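Local structure of protein FimX (Pseudomonas aeruginosa PAO1, 3HVA) at residues Y49-G54 with D93-A98. The protein is a c-di-GMP receptor with GGDEF and EAL domains, of which this chain is the GGDEF domain, related to diguanylate cyclases. Numbering follows the deposited sequence.
Sequences YIHLNG and DSIFAA
The carbonyl oxygen of Ile50 is met twice by the neighbouring strand: Phe96 N donates to Ile50 O at 2.8 Å, in the carbonyl plane, and Ile95 CA adds a weaker CA-H...O contact to the same oxygen at 3.2 Å. Ile50 N returns a bond to Phe96 O, making Ile50 and Phe96 an antiparallel hydrogen-bonded pair. Just before strand 95-101, Leu52 N reaches Ser94 O by a straighter bond, 169° at the hydrogen. A water bridges Leu52 O and Ser94 OG, a role that suits a small hydroxyl residue at this partly exposed end. On one face Ile50 CB meets Phe96 CB at 4.0 Å, and both side chains pack on Met78 of helix 55-82, as befits bulky apolar residues. On the other, the branched Ile95 touches two rings: its CG2 lies 3.7 Å from Tyr49 CE2, while CG1, set anti to the carbonyl carbon (chi1 -53°), lies 3.8 Å from His51 ND1, the two side chains running side by side. His51 NE2 is hydrogen-bonded to Asp161 OD1, tying the imidazole to helix 149-164, and Tyr49 stacks on His157 there. Helices thus cover both faces of these central antiparallel strands, as in the GGDEF domain fold.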
ATOM      1  N   TYR A  49       0.761  -4.707   0.446  1.00 16.41           N
ATOM      2  CA  TYR A  49      -0.319  -4.416   1.376  1.00 19.20           C
ATOM      3  C   TYR A  49       0.240  -3.482   2.445  1.00 15.34           C
ATOM      4  O   TYR A  49       1.032  -3.899   3.290  1.00 15.13           O
ATOM      5  CB  TYR A  49      -0.823  -5.720   1.998  1.00 18.37           C
ATOM      6  CG  TYR A  49      -2.185  -5.642   2.650  1.00 16.65           C
ATOM      7  CD1 TYR A  49      -3.323  -6.087   1.986  1.00 17.08           C
ATOM      8  CD2 TYR A  49      -2.330  -5.144   3.935  1.00 20.06           C
ATOM      9  CE1 TYR A  49      -4.568  -6.026   2.587  1.00 21.72           C
ATOM     10  CE2 TYR A  49      -3.567  -5.079   4.542  1.00 18.84           C
ATOM     11  CZ  TYR A  49      -4.683  -5.521   3.864  1.00 21.34           C
ATOM     12  OH  TYR A  49      -5.918  -5.457   4.466  1.00 19.23           O
ATOM     13  N   ILE A  50      -0.162  -2.215   2.403  1.00 17.16           N
ATOM     14  CA  ILE A  50       0.488  -1.194   3.220  1.00 15.66           C
ATOM     15  C   ILE A  50      -0.349  -0.705   4.400  1.00 20.59           C
ATOM     16  O   ILE A  50      -1.439  -0.163   4.223  1.00 21.10           O
ATOM     17  CB  ILE A  50       0.908   0.021   2.366  1.00 13.06           C
ATOM     18  CG1 ILE A  50       1.633  -0.444   1.100  1.00 15.09           C
ATOM     19  CG2 ILE A  50       1.786   0.963   3.174  1.00 16.12           C
ATOM     20  CD1 ILE A  50       1.928   0.669   0.117  1.00 20.15           C
ATOM     21  N   HIS A  51       0.178  -0.903   5.605  1.00 18.96           N
ATOM     22  CA  HIS A  51      -0.412  -0.344   6.814  1.00 17.32           C
ATOM     23  C   HIS A  51       0.233   0.997   7.128  1.00 17.76           C
ATOM     24  O   HIS A  51       1.451   1.142   7.021  1.00 18.65           O
ATOM     25  CB  HIS A  51      -0.168  -1.266   8.013  1.00 18.19           C
ATOM     26  CG  HIS A  51      -1.049  -2.474   8.053  1.00 18.58           C
ATOM     27  ND1 HIS A  51      -2.423  -2.400   7.983  1.00 22.68           N
ATOM     28  CD2 HIS A  51      -0.750  -3.788   8.194  1.00 20.71           C
ATOM     29  CE1 HIS A  51      -2.933  -3.617   8.058  1.00 21.79           C
ATOM     30  NE2 HIS A  51      -1.937  -4.477   8.187  1.00 21.33           N
ATOM     31  N   LEU A  52      -0.572   1.978   7.518  1.00 20.53           N
ATOM     32  CA  LEU A  52      -0.018   3.147   8.186  1.00 21.72           C
ATOM     33  C   LEU A  52       0.132   2.771   9.651  1.00 20.43           C
ATOM     34  O   LEU A  52      -0.855   2.478  10.324  1.00 20.85           O
ATOM     35  CB  LEU A  52      -0.926   4.367   8.053  1.00 17.11           C
ATOM     36  CG  LEU A  52      -0.575   5.485   9.041  1.00 12.88           C
ATOM     37  CD1 LEU A  52       0.893   5.872   8.912  1.00 14.13           C
ATOM     38  CD2 LEU A  52      -1.469   6.701   8.859  1.00 18.13           C
ATOM     39  N   ASN A  53       1.366   2.760  10.140  1.00 18.68           N
ATOM     40  CA  ASN A  53       1.625   2.372  11.520  1.00 17.41           C
ATOM     41  C   ASN A  53       1.088   3.386  12.523  1.00 15.98           C
ATOM     42  O   ASN A  53       1.163   4.594  12.300  1.00 18.06           O
ATOM     43  CB  ASN A  53       3.123   2.144  11.745  1.00 20.58           C
ATOM     44  CG  ASN A  53       3.605   0.828  11.168  1.00 15.79           C
ATOM     45  OD1 ASN A  53       4.752   0.705  10.739  1.00 19.98           O
ATOM     46  ND2 ASN A  53       2.726  -0.167  11.155  1.00 14.68           N
ATOM     47  N   GLY A  54       0.541   2.884  13.625  1.00 22.98           N
ATOM     48  CA  GLY A  54       0.039   3.726  14.695  1.00 28.21           C
ATOM     49  C   GLY A  54      -1.106   4.637  14.299  1.00 28.74           C
ATOM     50  O   GLY A  54      -1.258   5.727  14.852  1.00 26.82           O
ATOM     51  N   ASP A  93      -9.190   2.658   5.808  1.00 25.93           N
ATOM     52  CA  ASP A  93      -8.926   3.880   6.564  1.00 25.53           C
ATOM     53  C   ASP A  93      -7.433   4.158   6.717  1.00 23.80           C
ATOM     54  O   ASP A  93      -6.975   5.283   6.517  1.00 22.45           O
ATOM     55  CB  ASP A  93      -9.576   3.797   7.945  1.00 29.76           C
ATOM     56  CG  ASP A  93     -11.087   3.756   7.876  1.00 29.54           C
ATOM     57  OD1 ASP A  93     -11.651   4.291   6.897  1.00 37.03           O
ATOM     58  OD2 ASP A  93     -11.713   3.193   8.798  1.00 29.66           O
ATOM     59  N   SER A  94      -6.684   3.124   7.080  1.00 23.57           N
ATOM     60  CA  SER A  94      -5.256   3.260   7.331  1.00 23.86           C
ATOM     61  C   SER A  94      -4.471   2.299   6.458  1.00 20.26           C
ATOM     62  O   SER A  94      -3.314   1.988   6.743  1.00 20.88           O
ATOM     63  CB  SER A  94      -4.960   2.964   8.799  1.00 21.09           C
ATOM     64  OG  SER A  94      -5.461   1.687   9.162  1.00 22.67           O
ATOM     65  N   ILE A  95      -5.106   1.829   5.392  1.00 22.09           N
ATOM     66  CA  ILE A  95      -4.519   0.791   4.562  1.00 20.71           C
ATOM     67  C   ILE A  95      -4.460   1.187   3.094  1.00 15.29           C
ATOM     68  O   ILE A  95      -5.478   1.519   2.484  1.00 15.81           O
ATOM     69  CB  ILE A  95      -5.294  -0.530   4.700  1.00 16.83           C
ATOM     70  CG1 ILE A  95      -5.418  -0.914   6.176  1.00 17.02           C
ATOM     71  CG2 ILE A  95      -4.613  -1.636   3.909  1.00 16.55           C
ATOM     72  CD1 ILE A  95      -6.236  -2.161   6.422  1.00 23.48           C
ATOM     73  N   PHE A  96      -3.256   1.153   2.538  1.00 16.60           N
ATOM     74  CA  PHE A  96      -3.054   1.392   1.117  1.00 15.22           C
ATOM     75  C   PHE A  96      -2.668   0.087   0.437  1.00 20.12           C
ATOM     76  O   PHE A  96      -2.233  -0.860   1.093  1.00 17.36           O
ATOM     77  CB  PHE A  96      -1.960   2.441   0.900  1.00 21.02           C
ATOM     78  CG  PHE A  96      -2.327   3.810   1.395  1.00 23.20           C
ATOM     79  CD1 PHE A  96      -2.478   4.865   0.511  1.00 23.67           C
ATOM     80  CD2 PHE A  96      -2.524   4.042   2.746  1.00 26.03           C
ATOM     81  CE1 PHE A  96      -2.815   6.125   0.968  1.00 17.92           C
ATOM     82  CE2 PHE A  96      -2.862   5.297   3.207  1.00 26.23           C
ATOM     83  CZ  PHE A  96      -3.008   6.340   2.317  1.00 23.57           C
ATOM     84  N   ALA A  97      -2.832   0.036  -0.879  1.00 17.63           N
ATOM     85  CA  ALA A  97      -2.463  -1.147  -1.643  1.00 16.32           C
ATOM     86  C   ALA A  97      -1.730  -0.751  -2.918  1.00 17.10           C
ATOM     87  O   ALA A  97      -2.084   0.234  -3.564  1.00 14.28           O
ATOM     88  CB  ALA A  97      -3.698  -1.970  -1.971  1.00 19.67           C
ATOM     89  N   ALA A  98      -0.709  -1.522  -3.273  1.00 19.16           N
ATOM     90  CA  ALA A  98       0.051  -1.263  -4.486  1.00 17.59           C
ATOM     91  C   ALA A  98       0.255  -2.544  -5.281  1.00 17.55           C
ATOM     92  O   ALA A  98       0.694  -3.559  -4.743  1.00 16.97           O
ATOM     93  CB  ALA A  98       1.390  -0.626  -4.151  1.00 18.71           C
TER
HETATM   94  O   HOH W   1      -3.324   0.365   9.801  1.00 30.36           O